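Probable UbiX-like flavin prenyltransferase (Escherichia coli, PDB 1SBZ) probably acts as a flavin prenyltransferase, joining a dimethylallyl group to reduced FMN to make the prenylated cofactor used by phenolic acid decarboxylase. Local coordinates at residues Gly74-Met88 / Val109-Glu123. Numbering follows the deposited sequence.
Sequences GSFRTDGMIVIPCSM and VVLKEGRKLVLVPRE. With FMN (flavin mononucleotide), chain H.
Two neighbouring parallel strands of the Rossmann-like flavoprotein sheet, 80-86 and 116-121, pair here and carry the isoalloxazine ring of FMN at their C-terminal ends. Met81 N bonds Lys116 O, Val118 N donates to Met81 O (2.9 Å), and Val83 N and Val83 O bond Val118 O and Val120 N. The cis peptide before Pro85 forms part of a beta bulge; beyond it, pairing resumes with Cys86 N reaching Val120 O at 2.7 Å, from well above the carbonyl plane.

On one face Leu117 CD1 packs on Met81 CB, and Leu119 CD1 lies 3.7 Å from Val83 CG2. Helix 88-96 covers Leu117, Leu119 and the small Cys86. Beta-branched residues suit the extended backbone: away from that face, Val120 has CG1 anti to the backbone N (chi1 177°), which leaves CG2 beside that N and 3.8 Å from Ile84 CB.

The connection between the strands is a helical crossover, as usual in this fold; helix 102-112 ends in a Schellman motif, where Gly114 accepts the positive phi. Arg115 then extends from CG to NE back to the loop before strand 80-86. Its NH2 meets Gly74 O at 2.8 Å nearly head-on to the carbonyl, while NH1 bonds Phe76 O weakly. Arg77 CA and Thr78 N lie over one guanidinium face near its rim, and Glu113 CB over the opposite face, also near the rim, which should restrict its rotation. Gly74 fits where a side chain would strike Glu113 and Lys112.

At the flavin, Met88 N donates to FMN O2 almost straight (172°), FMN N3 bonds Arg122 O, and Arg122 NH1 reaches FMN O4 at 3.0 Å. Ser87, the N-cap of helix 88-96, gives its OG to phosphate atom O3P of FMN (2.6 Å), while carbonyls of a neighbouring subunit, Met148 O and Pro149 O, bind the rest of the Arg122 guanidinium.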
loop_
_atom_site.group_PDB
_atom_site.type_symbol
_atom_site.label_atom_id
_atom_site.label_comp_id
_atom_site.label_asym_id
_atom_site.label_seq_id
_atom_site.Cartn_x
_atom_site.Cartn_y
_atom_site.Cartn_z
ATOM N N GLY D 74 33.033 1.247 -3.454
ATOM C CA GLY D 74 32.433 2.515 -3.062
ATOM C C GLY D 74 33.451 3.591 -2.734
ATOM O O GLY D 74 33.240 4.763 -3.057
ATOM N N SER D 75 34.554 3.196 -2.096
ATOM C CA SER D 75 35.608 4.138 -1.710
ATOM C C SER D 75 36.299 4.778 -2.915
ATOM O O SER D 75 36.860 5.868 -2.804
ATOM C CB SER D 75 36.631 3.475 -0.780
ATOM O OG SER D 75 37.132 2.273 -1.344
ATOM N N PHE D 76 36.239 4.110 -4.067
ATOM C CA PHE D 76 36.745 4.685 -5.314
ATOM C C PHE D 76 35.739 5.705 -5.847
ATOM O O PHE D 76 34.705 5.335 -6.421
ATOM C CB PHE D 76 37.019 3.584 -6.347
ATOM C CG PHE D 76 37.522 4.098 -7.667
ATOM C CD1 PHE D 76 38.858 4.469 -7.821
ATOM C CD2 PHE D 76 36.667 4.201 -8.760
ATOM C CE1 PHE D 76 39.334 4.945 -9.046
ATOM C CE2 PHE D 76 37.130 4.675 -9.985
ATOM C CZ PHE D 76 38.468 5.046 -10.131
ATOM N N ARG D 77 36.054 6.985 -5.650
ATOM C CA ARG D 77 35.138 8.084 -5.935
ATOM C C ARG D 77 34.858 8.295 -7.428
ATOM O O ARG D 77 35.781 8.352 -8.246
ATOM C CB ARG D 77 35.665 9.381 -5.316
ATOM C CG ARG D 77 34.670 10.537 -5.355
ATOM C CD ARG D 77 35.300 11.936 -5.440
ATOM N NE ARG D 77 36.105 12.142 -6.654
ATOM C CZ ARG D 77 35.618 12.398 -7.873
ATOM N NH1 ARG D 77 34.310 12.473 -8.081
ATOM N NH2 ARG D 77 36.448 12.576 -8.896
ATOM N N THR D 78 33.572 8.391 -7.761
ATOM C CA THR D 78 33.117 8.846 -9.070
ATOM C C THR D 78 32.007 9.868 -8.865
ATOM O O THR D 78 31.459 9.995 -7.769
ATOM C CB THR D 78 32.568 7.684 -9.930
ATOM O OG1 THR D 78 31.326 7.229 -9.380
ATOM C CG2 THR D 78 33.481 6.455 -9.889
ATOM N N ASP D 79 31.663 10.579 -9.930
ATOM C CA ASP D 79 30.601 11.568 -9.872
ATOM C C ASP D 79 29.263 10.997 -10.311
ATOM O O ASP D 79 28.247 11.678 -10.243
ATOM C CB ASP D 79 30.968 12.794 -10.706
ATOM C CG ASP D 79 32.178 13.504 -10.161
ATOM O OD1 ASP D 79 32.002 14.516 -9.450
ATOM O OD2 ASP D 79 33.340 13.098 -10.354
ATOM N N GLY D 80 29.264 9.745 -10.753
ATOM C CA GLY D 80 28.024 9.086 -11.145
ATOM C C GLY D 80 28.189 8.116 -12.288
ATOM O O GLY D 80 29.308 7.745 -12.643
HETATM N N MSE D 81 27.058 7.729 -12.875
HETATM C CA MSE D 81 27.003 6.665 -13.868
HETATM C C MSE D 81 25.859 6.909 -14.847
HETATM O O MSE D 81 24.794 7.370 -14.453
HETATM C CB MSE D 81 26.822 5.310 -13.173
HETATM C CG MSE D 81 26.673 4.100 -14.101
HETATM SE SE MSE D 81 26.790 2.421 -13.114
HETATM C CE MSE D 81 26.712 1.199 -14.592
ATOM N N ILE D 82 26.102 6.610 -16.121
ATOM C CA ILE D 82 25.072 6.625 -17.155
ATOM C C ILE D 82 25.004 5.234 -17.766
ATOM O O ILE D 82 26.031 4.657 -18.103
ATOM C CB ILE D 82 25.399 7.668 -18.267
ATOM C CG1 ILE D 82 25.639 9.050 -17.664
ATOM C CG2 ILE D 82 24.266 7.736 -19.304
ATOM C CD1 ILE D 82 26.346 10.031 -18.584
ATOM N N VAL D 83 23.804 4.689 -17.907
ATOM C CA VAL D 83 23.638 3.441 -18.655
ATOM C C VAL D 83 22.890 3.778 -19.939
ATOM O O VAL D 83 21.730 4.205 -19.889
ATOM C CB VAL D 83 22.891 2.360 -17.841
ATOM C CG1 VAL D 83 22.892 1.025 -18.584
ATOM C CG2 VAL D 83 23.514 2.201 -16.441
ATOM N N ILE D 84 23.558 3.590 -21.079
ATOM C CA ILE D 84 23.066 4.084 -22.369
ATOM C C ILE D 84 23.438 3.193 -23.574
ATOM O O ILE D 84 24.624 3.040 -23.892
ATOM C CB ILE D 84 23.548 5.553 -22.586
ATOM C CG1 ILE D 84 23.010 6.120 -23.901
ATOM C CG2 ILE D 84 25.095 5.663 -22.465
ATOM C CD1 ILE D 84 23.293 7.610 -24.080
ATOM N N PRO D 85 22.443 2.574 -24.222
ATOM C CA PRO D 85 21.062 2.542 -23.731
ATOM C C PRO D 85 20.971 1.532 -22.601
ATOM O O PRO D 85 21.893 0.722 -22.421
ATOM C CB PRO D 85 20.280 2.014 -24.934
ATOM C CG PRO D 85 21.272 1.124 -25.643
ATOM C CD PRO D 85 22.602 1.821 -25.479
ATOM N N CYS D 86 19.874 1.578 -21.852
ATOM C CA CYS D 86 19.643 0.631 -20.768
ATOM C C CYS D 86 18.510 -0.316 -21.162
ATOM O O CYS D 86 17.384 0.111 -21.455
ATOM C CB CYS D 86 19.329 1.371 -19.460
ATOM S SG CYS D 86 19.031 0.293 -18.036
ATOM N N SER D 87 18.820 -1.603 -21.200
ATOM C CA SER D 87 17.840 -2.621 -21.532
ATOM C C SER D 87 16.925 -2.846 -20.331
ATOM O O SER D 87 17.243 -2.436 -19.206
ATOM C CB SER D 87 18.557 -3.924 -21.870
ATOM O OG SER D 87 19.108 -4.480 -20.689
HETATM N N MSE D 88 15.814 -3.533 -20.576
HETATM C CA MSE D 88 14.841 -3.859 -19.540
HETATM C C MSE D 88 15.384 -4.864 -18.543
HETATM O O MSE D 88 15.070 -4.792 -17.354
HETATM C CB MSE D 88 13.528 -4.360 -20.161
HETATM C CG MSE D 88 12.819 -3.322 -21.035
HETATM SE SE MSE D 88 12.381 -1.638 -20.111
HETATM C CE MSE D 88 13.949 -0.512 -20.621
ATOM N N VAL D 109 26.451 0.139 -6.271
ATOM C CA VAL D 109 27.448 0.942 -5.553
ATOM C C VAL D 109 27.195 2.447 -5.706
ATOM O O VAL D 109 27.183 3.187 -4.723
ATOM C CB VAL D 109 28.897 0.567 -5.998
ATOM C CG1 VAL D 109 29.907 1.641 -5.611
ATOM C CG2 VAL D 109 29.304 -0.769 -5.401
ATOM N N VAL D 110 26.992 2.903 -6.933
ATOM C CA VAL D 110 26.611 4.297 -7.159
ATOM C C VAL D 110 25.429 4.709 -6.252
ATOM O O VAL D 110 25.483 5.741 -5.577
ATOM C CB VAL D 110 26.348 4.576 -8.665
ATOM C CG1 VAL D 110 25.451 5.790 -8.865
ATOM C CG2 VAL D 110 27.678 4.757 -9.411
ATOM N N LEU D 111 24.388 3.881 -6.210
ATOM C CA LEU D 111 23.215 4.177 -5.387
ATOM C C LEU D 111 23.516 4.180 -3.879
ATOM O O LEU D 111 23.054 5.068 -3.162
ATOM C CB LEU D 111 22.040 3.245 -5.727
ATOM C CG LEU D 111 21.403 3.414 -7.123
ATOM C CD1 LEU D 111 20.353 2.349 -7.394
ATOM C CD2 LEU D 111 20.781 4.784 -7.300
ATOM N N LYS D 112 24.304 3.218 -3.396
ATOM C CA LYS D 112 24.614 3.187 -1.960
ATOM C C LYS D 112 25.498 4.364 -1.532
ATOM O O LYS D 112 25.430 4.797 -0.392
ATOM C CB LYS D 112 25.219 1.842 -1.527
ATOM C CG LYS D 112 26.697 1.665 -1.817
ATOM C CD LYS D 112 27.199 0.343 -1.268
ATOM C CE LYS D 112 28.679 0.110 -1.603
ATOM N NZ LYS D 112 29.567 0.875 -0.697
ATOM N N GLU D 113 26.304 4.883 -2.453
ATOM C CA GLU D 113 27.199 6.003 -2.147
ATOM C C GLU D 113 26.522 7.356 -2.301
ATOM O O GLU D 113 27.132 8.384 -2.004
ATOM C CB GLU D 113 28.469 5.962 -3.011
ATOM C CG GLU D 113 29.379 4.755 -2.781
ATOM C CD GLU D 113 29.893 4.628 -1.356
ATOM O OE1 GLU D 113 30.144 5.664 -0.692
ATOM O OE2 GLU D 113 30.051 3.473 -0.896
ATOM N N GLY D 114 25.272 7.360 -2.762
ATOM C CA GLY D 114 24.519 8.603 -2.963
ATOM C C GLY D 114 24.921 9.355 -4.222
ATOM O O GLY D 114 24.686 10.551 -4.328
ATOM N N ARG D 115 25.516 8.651 -5.182
ATOM C CA ARG D 115 25.984 9.270 -6.420
ATOM C C ARG D 115 24.883 9.206 -7.472
ATOM O O ARG D 115 23.903 8.452 -7.318
ATOM C CB ARG D 115 27.277 8.605 -6.907
ATOM C CG ARG D 115 28.386 8.649 -5.857
ATOM C CD ARG D 115 29.666 7.897 -6.212
ATOM N NE ARG D 115 30.601 7.968 -5.086
ATOM C CZ ARG D 115 31.568 7.093 -4.828
ATOM N NH1 ARG D 115 31.769 6.041 -5.616
ATOM N NH2 ARG D 115 32.333 7.269 -3.757
ATOM N N LYS D 116 25.026 10.011 -8.521
ATOM C CA LYS D 116 23.951 10.160 -9.503
ATOM C C LYS D 116 23.919 8.991 -10.483
ATOM O O LYS D 116 24.932 8.676 -11.111
ATOM C CB LYS D 116 24.070 11.497 -10.247
ATOM C CG LYS D 116 23.049 11.659 -11.365
ATOM C CD LYS D 116 22.442 13.046 -11.371
ATOM C CE LYS D 116 20.996 12.990 -11.851
ATOM N NZ LYS D 116 20.215 11.897 -11.165
ATOM N N LEU D 117 22.759 8.347 -10.600
ATOM C CA LEU D 117 22.540 7.332 -11.625
ATOM C C LEU D 117 21.563 7.836 -12.694
ATOM O O LEU D 117 20.442 8.248 -12.377
ATOM C CB LEU D 117 22.036 6.025 -10.992
ATOM C CG LEU D 117 21.853 4.801 -11.904
ATOM C CD1 LEU D 117 23.158 4.426 -12.599
ATOM C CD2 LEU D 117 21.322 3.609 -11.121
ATOM N N VAL D 118 22.002 7.815 -13.953
ATOM C CA VAL D 118 21.174 8.249 -15.077
ATOM C C VAL D 118 20.970 7.072 -16.023
ATOM O O VAL D 118 21.927 6.538 -16.573
ATOM C CB VAL D 118 21.800 9.445 -15.845
ATOM C CG1 VAL D 118 20.945 9.834 -17.060
ATOM C CG2 VAL D 118 21.991 10.636 -14.925
ATOM N N LEU D 119 19.721 6.667 -16.205
ATOM C CA LEU D 119 19.413 5.547 -17.094
ATOM C C LEU D 119 18.813 6.056 -18.386
ATOM O O LEU D 119 18.050 7.023 -18.383
ATOM C CB LEU D 119 18.427 4.605 -16.407
ATOM C CG LEU D 119 18.889 3.397 -15.585
ATOM C CD1 LEU D 119 20.346 3.436 -15.112
ATOM C CD2 LEU D 119 17.918 3.118 -14.426
ATOM N N VAL D 120 19.139 5.395 -19.492
ATOM C CA VAL D 120 18.565 5.724 -20.789
ATOM C C VAL D 120 17.778 4.482 -21.224
ATOM O O VAL D 120 18.242 3.700 -22.057
ATOM C CB VAL D 120 19.681 6.137 -21.821
ATOM C CG1 VAL D 120 19.100 6.404 -23.208
ATOM C CG2 VAL D 120 20.449 7.373 -21.319
ATOM N N PRO D 121 16.598 4.277 -20.633
ATOM C CA PRO D 121 15.849 3.050 -20.865
ATOM C C PRO D 121 15.279 3.045 -22.273
ATOM O O PRO D 121 14.728 4.059 -22.709
ATOM C CB PRO D 121 14.723 3.139 -19.831
ATOM C CG PRO D 121 14.493 4.604 -19.676
ATOM C CD PRO D 121 15.867 5.204 -19.741
ATOM N N ARG D 122 15.417 1.922 -22.976
ATOM C CA ARG D 122 14.875 1.800 -24.328
ATOM C C ARG D 122 14.171 0.462 -24.537
ATOM O O ARG D 122 14.781 -0.607 -24.451
ATOM C CB ARG D 122 15.956 2.037 -25.402
ATOM C CG ARG D 122 15.420 2.273 -26.818
ATOM C CD ARG D 122 15.069 0.977 -27.574
ATOM N NE ARG D 122 14.160 1.208 -28.700
ATOM C CZ ARG D 122 13.300 0.309 -29.163
ATOM N NH1 ARG D 122 13.215 -0.892 -28.595
ATOM N NH2 ARG D 122 12.513 0.617 -30.194
ATOM N N GLU D 123 12.871 0.562 -24.800
ATOM C CA GLU D 123 12.000 -0.558 -25.114
ATOM C C GLU D 123 10.664 0.022 -25.575
ATOM O O GLU D 123 10.263 1.088 -25.118
ATOM C CB GLU D 123 11.796 -1.465 -23.890
ATOM C CG GLU D 123 11.031 -2.756 -24.165
ATOM C CD GLU D 123 11.547 -3.524 -25.379
ATOM O OE1 GLU D 123 11.336 -3.072 -26.526
ATOM O OE2 GLU D 123 12.140 -4.596 -25.187
HETATM N N1 FMN H . 16.096 -5.486 -24.860
HETATM C C2 FMN H . 15.405 -4.393 -24.389
HETATM O O2 FMN H . 15.054 -4.398 -23.215
HETATM N N3 FMN H . 15.120 -3.333 -25.228
HETATM C C4 FMN H . 15.542 -3.369 -26.552
HETATM O O4 FMN H . 15.510 -2.325 -27.210
HETATM C C4A FMN H . 16.251 -4.488 -27.028
HETATM N N5 FMN H . 16.691 -4.563 -28.340
HETATM C C5A FMN H . 17.397 -5.677 -28.783
HETATM C C6 FMN H . 17.844 -5.746 -30.106
HETATM C C7 FMN H . 18.559 -6.864 -30.561
HETATM C C7M FMN H . 19.334 -6.738 -31.848
HETATM C C8 FMN H . 18.824 -7.922 -29.681
HETATM C C8M FMN H . 19.800 -9.018 -30.037
HETATM C C9 FMN H . 18.376 -7.847 -28.367
HETATM C C9A FMN H . 17.667 -6.729 -27.911
HETATM N N10 FMN H . 17.220 -6.666 -26.593
HETATM C C10 FMN H . 16.518 -5.552 -26.164
HETATM C "C1'" FMN H . 17.262 -7.897 -25.727
HETATM C "C2'" FMN H . 18.443 -7.806 -24.765
HETATM O "O2'" FMN H . 19.635 -7.635 -25.502
HETATM C "C3'" FMN H . 18.527 -9.019 -23.832
HETATM O "O3'" FMN H . 17.467 -8.963 -22.887
HETATM C "C4'" FMN H . 19.875 -9.147 -23.112
HETATM O "O4'" FMN H . 19.841 -10.191 -22.157
HETATM C "C5'" FMN H . 20.290 -7.868 -22.394
HETATM O "O5'" FMN H . 21.417 -8.122 -21.572
HETATM P P FMN H . 22.290 -6.870 -21.056
HETATM O O1P FMN H . 23.029 -6.310 -22.255
HETATM O O2P FMN H . 23.229 -7.389 -20.008
HETATM O O3P FMN H . 21.362 -5.824 -20.470
HETATM O O HOH W 1 32.590 -0.447 -1.149
HETATM O O HOH W 2 31.117 4.616 -8.176
HETATM O O HOH W 3 26.798 12.483 -8.050
#